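Local structure of serine-rich secreted cell wall anchored (LPXTG-motif ) protein (Lactobacillus reuteri ATCC 53608, 5NXK) at residues A149-T154 with D158-L163; E214-T219 with H274-T279. The protein probably acts as a cell-surface adhesin of a gut bacterium, presenting a right-handed beta-solenoid that takes part in interactions between the microbe and its host. All blocks are in the same frame, centred on the assembly; numbering follows the deposited sequence.

Contact 1: residues A149-T154 with D158-L163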
ATOM      1  N   ALA A 149       5.441   6.971  11.366  1.00 33.43           N
ATOM      2  CA  ALA A 149       4.274   6.668  10.561  1.00 33.39           C
ATOM      3  C   ALA A 149       3.741   7.961   9.998  1.00 35.60           C
ATOM      4  O   ALA A 149       3.727   8.981  10.698  1.00 32.38           O
ATOM      5  CB  ALA A 149       3.215   5.964  11.390  1.00 34.81           C
ATOM      6  N   PHE A 150       3.318   7.925   8.736  1.00 31.91           N
ATOM      7  CA  PHE A 150       2.673   9.078   8.134  1.00 24.42           C
ATOM      8  C   PHE A 150       1.310   9.307   8.760  1.00 26.01           C
ATOM      9  O   PHE A 150       0.537   8.373   8.944  1.00 27.10           O
ATOM     10  CB  PHE A 150       2.525   8.902   6.620  1.00 28.81           C
ATOM     11  CG  PHE A 150       1.774  10.023   5.967  1.00 30.00           C
ATOM     12  CD1 PHE A 150       2.359  11.268   5.827  1.00 33.66           C
ATOM     13  CD2 PHE A 150       0.469   9.841   5.521  1.00 27.08           C
ATOM     14  CE1 PHE A 150       1.660  12.317   5.240  1.00 34.66           C
ATOM     15  CE2 PHE A 150      -0.232  10.880   4.926  1.00 31.27           C
ATOM     16  CZ  PHE A 150       0.366  12.123   4.788  1.00 30.40           C
ATOM     17  N   SER A 151       1.033  10.561   9.090  1.00 27.00           N
ATOM     18  CA  SER A 151      -0.225  10.959   9.704  1.00 32.43           C
ATOM     19  C   SER A 151      -0.918  12.021   8.852  1.00 33.71           C
ATOM     20  O   SER A 151      -0.256  12.873   8.256  1.00 31.93           O
ATOM     21  CB  SER A 151       0.018  11.492  11.118  1.00 34.61           C
ATOM     22  OG  SER A 151      -1.205  11.904  11.700  1.00 42.06           O
ATOM     23  N   HIS A 152      -2.242  11.981   8.804  1.00 25.75           N
ATOM     24  CA  HIS A 152      -2.985  12.929   7.987  1.00 24.49           C
ATOM     25  C   HIS A 152      -4.340  13.216   8.622  1.00 27.42           C
ATOM     26  O   HIS A 152      -4.920  12.351   9.289  1.00 31.06           O
ATOM     27  CB  HIS A 152      -3.112  12.392   6.556  1.00 26.31           C
ATOM     28  CG  HIS A 152      -3.731  13.358   5.594  1.00 34.11           C
ATOM     29  ND1 HIS A 152      -3.067  14.471   5.123  1.00 36.56           N
ATOM     30  CD2 HIS A 152      -4.925  13.336   4.956  1.00 36.54           C
ATOM     31  CE1 HIS A 152      -3.845  15.117   4.272  1.00 38.15           C
ATOM     32  NE2 HIS A 152      -4.976  14.447   4.150  1.00 34.38           N
ATOM     33  N   ARG A 153      -4.834  14.435   8.438  1.00 28.04           N
ATOM     34  CA  ARG A 153      -6.084  14.841   9.073  1.00 33.40           C
ATOM     35  C   ARG A 153      -7.304  14.123   8.487  1.00 34.97           C
ATOM     36  O   ARG A 153      -7.320  13.775   7.309  1.00 31.45           O
ATOM     37  CB  ARG A 153      -6.276  16.356   8.943  1.00 46.53           C
ATOM     38  CG  ARG A 153      -7.296  16.932   9.920  1.00 64.24           C
ATOM     39  CD  ARG A 153      -7.810  18.301   9.474  1.00 78.66           C
ATOM     40  NE  ARG A 153      -8.982  18.695  10.252  1.00 88.66           N
ATOM     41  CZ  ARG A 153     -10.233  18.340   9.969  1.00 95.76           C
ATOM     42  NH1 ARG A 153     -10.502  17.608   8.891  1.00 92.86           N
ATOM     43  NH2 ARG A 153     -11.224  18.746  10.749  1.00 98.85           N
ATOM     44  N   THR A 154      -8.305  13.884   9.332  1.00 28.60           N
ATOM     45  CA  THR A 154      -9.617  13.411   8.907  1.00 31.93           C
ATOM     46  C   THR A 154     -10.659  14.145   9.752  1.00 36.86           C
ATOM     47  O   THR A 154     -10.306  14.748  10.768  1.00 36.56           O
ATOM     48  CB  THR A 154      -9.797  11.891   9.098  1.00 30.65           C
ATOM     49  OG1 THR A 154     -10.070  11.623  10.481  1.00 33.67           O
ATOM     50  CG2 THR A 154      -8.573  11.105   8.630  1.00 24.95           C
ATOM     51  N   ASP A 158      -6.587  13.148  13.447  1.00 32.25           N
ATOM     52  CA  ASP A 158      -5.460  12.673  12.646  1.00 32.18           C
ATOM     53  C   ASP A 158      -5.372  11.167  12.707  1.00 34.45           C
ATOM     54  O   ASP A 158      -5.544  10.581  13.774  1.00 36.70           O
ATOM     55  CB  ASP A 158      -4.137  13.267  13.142  1.00 38.55           C
ATOM     56  CG  ASP A 158      -4.001  14.751  12.852  1.00 47.77           C
ATOM     57  OD1 ASP A 158      -4.828  15.303  12.096  1.00 49.46           O
ATOM     58  OD2 ASP A 158      -3.048  15.364  13.380  1.00 57.30           O
ATOM     59  N   LYS A 159      -5.087  10.537  11.573  1.00 32.43           N
ATOM     60  CA  LYS A 159      -4.921   9.089  11.548  1.00 34.27           C
ATOM     61  C   LYS A 159      -3.617   8.744  10.860  1.00 25.54           C
ATOM     62  O   LYS A 159      -3.194   9.440   9.948  1.00 28.32           O
ATOM     63  CB  LYS A 159      -6.091   8.398  10.821  1.00 35.78           C
ATOM     64  CG  LYS A 159      -7.482   8.730  11.349  1.00 35.78           C
ATOM     65  CD  LYS A 159      -7.719   8.182  12.753  1.00 35.39           C
ATOM     66  CE  LYS A 159      -9.076   8.646  13.283  1.00 34.80           C
ATOM     67  NZ  LYS A 159      -9.356   8.166  14.673  1.00 32.11           N
ATOM     68  N   THR A 160      -2.989   7.658  11.300  1.00 24.47           N
ATOM     69  CA  THR A 160      -1.783   7.145  10.666  1.00 24.40           C
ATOM     70  C   THR A 160      -2.164   5.940   9.831  1.00 28.25           C
ATOM     71  O   THR A 160      -3.227   5.351  10.041  1.00 24.57           O
ATOM     72  CB  THR A 160      -0.729   6.731  11.687  1.00 29.62           C
ATOM     73  OG1 THR A 160      -1.304   5.788  12.606  1.00 31.31           O
ATOM     74  CG2 THR A 160      -0.218   7.947  12.453  1.00 31.16           C
ATOM     75  N   THR A 161      -1.307   5.567   8.889  1.00 26.86           N
ATOM     76  CA  THR A 161      -1.626   4.449   8.023  1.00 25.89           C
ATOM     77  C   THR A 161      -0.397   3.646   7.635  1.00 24.51           C
ATOM     78  O   THR A 161       0.694   4.189   7.558  1.00 22.85           O
ATOM     79  CB  THR A 161      -2.345   4.939   6.730  1.00 30.74           C
ATOM     80  OG1 THR A 161      -2.731   3.812   5.939  1.00 31.21           O
ATOM     81  CG2 THR A 161      -1.426   5.860   5.907  1.00 25.98           C
ATOM     82  N   ALA A 162      -0.589   2.353   7.380  1.00 25.81           N
ATOM     83  CA  ALA A 162       0.494   1.475   6.918  1.00 23.07           C
ATOM     84  C   ALA A 162       0.806   1.666   5.439  1.00 26.37           C
ATOM     85  O   ALA A 162       1.943   1.498   5.014  1.00 29.11           O
ATOM     86  CB  ALA A 162       0.142   0.031   7.182  1.00 22.41           C
ATOM     87  N   LEU A 163      -0.219   1.988   4.652  1.00 23.41           N
ATOM     88  CA  LEU A 163      -0.059   2.138   3.205  1.00 26.81           C
ATOM     89  C   LEU A 163      -0.827   3.374   2.748  1.00 29.91           C
ATOM     90  O   LEU A 163      -2.044   3.461   2.937  1.00 30.81           O
ATOM     91  CB  LEU A 163      -0.568   0.896   2.462  1.00 28.44           C
ATOM     92  CG  LEU A 163       0.159  -0.433   2.679  1.00 28.26           C
ATOM     93  CD1 LEU A 163      -0.615  -1.588   2.047  1.00 24.72           C
ATOM     94  CD2 LEU A 163       1.589  -0.400   2.121  1.00 30.15           C
TER
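Ser151 and Thr160 sit opposite each other as a non-hydrogen-bonded pair in a short antiparallel beta hairpin set into one turn of the beta-solenoid. Their side chains share a face: Ser151 CB lies 3.8 Å from Thr160 CG2, and the same threonine's CB takes the methyl of Ala149 at 4.0 Å. The torsion of Thr160 (chi1 55°) sends CG2 anti to its carbonyl carbon, toward Ser151, while OG1 bonds to the backbone N of Asp185. On the other face, Lys159 bends at its second torsion (chi2 -67°); its CG rests 3.8 Å from Thr154 CG2, the two side chains crossing at about a right angle, and NZ runs on to a salt bridge with Glu220. His152, also on this side, meets the ring of Trp189. Phe150 offers a ring edge to Thr161 CG2, and Trp114 meets that ring edge-to-face. At the turn end, the Arg153 side chain is poorly ordered and its guanidinium does not pair with Asp158, whose OD1 lies 3.3 Å from Arg153 CA. Two backbone bonds between His152 and Lys159 tie the hairpin, with a weak third from Thr161 N to Phe150 O; Lys159 N reaches His152 O at 2.9 Å and 169° at the hydrogen.

Contact 2: residues E214-T219 with H274-T279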
ATOM      1  N   GLU A 214      -6.269  -9.101   9.697  1.00 27.20           N
ATOM      2  CA  GLU A 214      -6.957  -9.363  10.952  1.00 32.42           C
ATOM      3  C   GLU A 214      -6.296  -8.538  12.043  1.00 29.84           C
ATOM      4  O   GLU A 214      -5.426  -9.021  12.756  1.00 30.39           O
ATOM      5  CB  GLU A 214      -6.904 -10.855  11.267  1.00 34.14           C
ATOM      6  CG  GLU A 214      -7.787 -11.665  10.322  1.00 40.40           C
ATOM      7  CD  GLU A 214      -7.720 -13.159  10.579  1.00 50.42           C
ATOM      8  OE1 GLU A 214      -6.597 -13.712  10.650  1.00 54.78           O
ATOM      9  OE2 GLU A 214      -8.793 -13.783  10.682  1.00 53.24           O
ATOM     10  N   ASN A 215      -6.739  -7.293  12.180  1.00 28.85           N
ATOM     11  CA  ASN A 215      -6.022  -6.307  12.973  1.00 26.79           C
ATOM     12  C   ASN A 215      -6.913  -5.627  13.994  1.00 31.64           C
ATOM     13  O   ASN A 215      -6.686  -4.475  14.377  1.00 28.92           O
ATOM     14  CB  ASN A 215      -5.391  -5.286  12.030  1.00 28.18           C
ATOM     15  CG  ASN A 215      -4.309  -5.907  11.161  1.00 29.27           C
ATOM     16  OD1 ASN A 215      -3.452  -6.635  11.667  1.00 29.76           O
ATOM     17  ND2 ASN A 215      -4.339  -5.624   9.853  1.00 25.35           N
ATOM     18  N   ILE A 216      -7.907  -6.376  14.457  1.00 31.58           N
ATOM     19  CA  ILE A 216      -8.909  -5.872  15.381  1.00 33.46           C
ATOM     20  C   ILE A 216      -8.280  -5.420  16.715  1.00 32.15           C
ATOM     21  O   ILE A 216      -8.852  -4.599  17.429  1.00 31.84           O
ATOM     22  CB  ILE A 216     -10.008  -6.948  15.614  1.00 28.84           C
ATOM     23  CG1 ILE A 216     -11.253  -6.340  16.256  1.00 34.24           C
ATOM     24  CG2 ILE A 216      -9.471  -8.129  16.413  1.00 32.81           C
ATOM     25  CD1 ILE A 216     -12.504  -7.125  15.959  1.00 32.49           C
ATOM     26  N   GLY A 217      -7.108  -5.946  17.045  1.00 34.62           N
ATOM     27  CA  GLY A 217      -6.394  -5.511  18.239  1.00 34.43           C
ATOM     28  C   GLY A 217      -5.770  -4.120  18.115  1.00 38.14           C
ATOM     29  O   GLY A 217      -5.354  -3.522  19.110  1.00 33.67           O
ATOM     30  N   ASN A 218      -5.730  -3.579  16.902  1.00 32.27           N
ATOM     31  CA  ASN A 218      -4.918  -2.392  16.648  1.00 29.17           C
ATOM     32  C   ASN A 218      -5.543  -1.365  15.708  1.00 30.38           C
ATOM     33  O   ASN A 218      -5.581  -0.175  16.000  1.00 31.33           O
ATOM     34  CB  ASN A 218      -3.569  -2.816  16.068  1.00 30.63           C
ATOM     35  CG  ASN A 218      -2.740  -1.634  15.581  1.00 36.59           C
ATOM     36  OD1 ASN A 218      -1.930  -1.082  16.333  1.00 36.67           O
ATOM     37  ND2 ASN A 218      -2.947  -1.233  14.322  1.00 31.57           N
ATOM     38  N   THR A 219      -6.008  -1.838  14.564  1.00 31.89           N
ATOM     39  CA  THR A 219      -6.397  -0.966  13.461  1.00 26.51           C
ATOM     40  C   THR A 219      -7.804  -0.398  13.634  1.00 30.83           C
ATOM     41  O   THR A 219      -8.712  -1.107  14.055  1.00 28.60           O
ATOM     42  CB  THR A 219      -6.289  -1.745  12.153  1.00 25.99           C
ATOM     43  OG1 THR A 219      -4.913  -2.077  11.927  1.00 30.05           O
ATOM     44  CG2 THR A 219      -6.811  -0.949  10.981  1.00 29.74           C
ATOM     45  N   HIS A 274     -15.124 -12.451   5.041  1.00 25.37           N
ATOM     46  CA  HIS A 274     -15.439 -12.470   6.455  1.00 22.55           C
ATOM     47  C   HIS A 274     -14.900 -11.201   7.094  1.00 23.98           C
ATOM     48  O   HIS A 274     -13.695 -10.924   7.053  1.00 24.53           O
ATOM     49  CB  HIS A 274     -14.848 -13.705   7.131  1.00 22.71           C
ATOM     50  CG  HIS A 274     -15.238 -13.840   8.566  1.00 29.97           C
ATOM     51  ND1 HIS A 274     -14.709 -13.039   9.560  1.00 34.20           N
ATOM     52  CD2 HIS A 274     -16.119 -14.667   9.178  1.00 33.66           C
ATOM     53  CE1 HIS A 274     -15.241 -13.375  10.720  1.00 38.13           C
ATOM     54  NE2 HIS A 274     -16.101 -14.359  10.516  1.00 40.78           N
ATOM     55  N   LEU A 275     -15.803 -10.420   7.675  1.00 26.72           N
ATOM     56  CA  LEU A 275     -15.456  -9.090   8.159  1.00 25.90           C
ATOM     57  C   LEU A 275     -15.938  -8.924   9.580  1.00 25.47           C
ATOM     58  O   LEU A 275     -17.054  -9.335   9.905  1.00 21.44           O
ATOM     59  CB  LEU A 275     -16.086  -8.011   7.273  1.00 22.62           C
ATOM     60  CG  LEU A 275     -15.814  -8.081   5.775  1.00 24.45           C
ATOM     61  CD1 LEU A 275     -16.585  -6.969   5.078  1.00 25.43           C
ATOM     62  CD2 LEU A 275     -14.328  -7.990   5.462  1.00 25.85           C
ATOM     63  N   GLU A 276     -15.121  -8.293  10.415  1.00 19.78           N
ATOM     64  CA  GLU A 276     -15.490  -8.106  11.809  1.00 22.07           C
ATOM     65  C   GLU A 276     -15.051  -6.736  12.312  1.00 21.93           C
ATOM     66  O   GLU A 276     -13.944  -6.314  12.030  1.00 24.02           O
ATOM     67  CB  GLU A 276     -14.870  -9.207  12.681  1.00 23.81           C
ATOM     68  CG  GLU A 276     -15.277  -9.110  14.146  1.00 29.16           C
ATOM     69  CD  GLU A 276     -14.975 -10.375  14.928  1.00 42.54           C
ATOM     70  OE1 GLU A 276     -14.717 -11.429  14.297  1.00 48.29           O
ATOM     71  OE2 GLU A 276     -15.011 -10.313  16.174  1.00 42.82           O
ATOM     72  N   VAL A 277     -15.931  -6.038  13.030  1.00 23.22           N
ATOM     73  CA  VAL A 277     -15.565  -4.778  13.687  1.00 24.66           C
ATOM     74  C   VAL A 277     -16.088  -4.759  15.125  1.00 27.44           C
ATOM     75  O   VAL A 277     -16.824  -5.649  15.529  1.00 28.87           O
ATOM     76  CB  VAL A 277     -16.122  -3.535  12.941  1.00 25.61           C
ATOM     77  CG1 VAL A 277     -15.541  -3.429  11.506  1.00 22.57           C
ATOM     78  CG2 VAL A 277     -17.645  -3.549  12.926  1.00 22.33           C
ATOM     79  N   ILE A 278     -15.753  -3.716  15.879  1.00 25.40           N
ATOM     80  CA  ILE A 278     -16.235  -3.600  17.246  1.00 27.40           C
ATOM     81  C   ILE A 278     -17.274  -2.483  17.375  1.00 33.16           C
ATOM     82  O   ILE A 278     -18.400  -2.743  17.789  1.00 34.80           O
ATOM     83  CB  ILE A 278     -15.086  -3.341  18.245  1.00 28.55           C
ATOM     84  CG1 ILE A 278     -14.009  -4.419  18.118  1.00 32.47           C
ATOM     85  CG2 ILE A 278     -15.610  -3.304  19.680  1.00 28.75           C
ATOM     86  CD1 ILE A 278     -12.862  -4.254  19.099  1.00 34.85           C
ATOM     87  N   THR A 279     -16.916  -1.253  17.007  1.00 27.70           N
ATOM     88  CA  THR A 279     -17.790  -0.115  17.301  1.00 31.73           C
ATOM     89  C   THR A 279     -18.418   0.560  16.082  1.00 36.45           C
ATOM     90  O   THR A 279     -19.344   1.359  16.235  1.00 38.97           O
ATOM     91  CB  THR A 279     -17.038   0.982  18.103  1.00 37.20           C
ATOM     92  OG1 THR A 279     -15.926   1.462  17.342  1.00 38.14           O
ATOM     93  CG2 THR A 279     -16.533   0.444  19.451  1.00 37.17           C
TER
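Ile216 reaches across to Ile278 with the outer half of its side chain, and this apolar touch is the heart of the contact. With CG1 anti to the backbone N (chi1 -164°) and the chain extended beyond it, CD1 of Ile216 comes to 3.8 Å from Ile278 CG1. The two isoleucines pass each other at a slant, and the extended Ile278 chain (chi2 -178°) brings its CD1 alongside, 3.9 Å from Ile216 CG1. Gln304 touches both side chains from outside the two segments.

The same Ile216 methyl also meets the aliphatic part of Glu276, whose CG lies 3.9 Å from Ile216 CD1. Glu276 is extended beyond CG, and its OE2 continues to a hydrogen bond with Gln304 NE2. In the beta-solenoid, strands 210-214, 240-244 and 272-277 are consecutive strands of one parallel sheet, contributed by successive coils; Ile216, just past the end of the first, reaches past the middle strand to the third.

Polar bonds within 214-219 shape the turn that presents Ile216. Asn215 O accepts from two backbone donors, Asn218 N at 2.8 Å and Thr219 N at 2.7 Å. Across the turn's far end, Asn218 ND2 donates to Thr219 OG1 over 3.2 Å, with the hydroxyl in the amide plane. Both amide atoms of Asn215 are engaged too: OD1 accepts from Asn181 N, and ND2 reaches Leu179 O and Asp187 OD2.

How the contacts relate
Contact 1 closes before contact 2 opens along the chain, and the two do not touch: their centres are 18 Å apart and their nearest atoms about 7 Å. Contact 1 is local, a hairpin with three residues between its segments; contact 2 joins segments with 54 residues between them whose strands, 210-214 and 272-277, are two places apart in one parallel sheet, and thus runs along the stacking direction of the solenoid. Residues 184-187, a loop leading into strand 186-191, neighbour both contacts. Thr184 touches side chains of 149-154 and 158-163 and accepts a bond from Asn218 through its O, while Asp185 and Ile186 serve contact 1 and Asp187 holds Asn215 and Thr219 of contact 2.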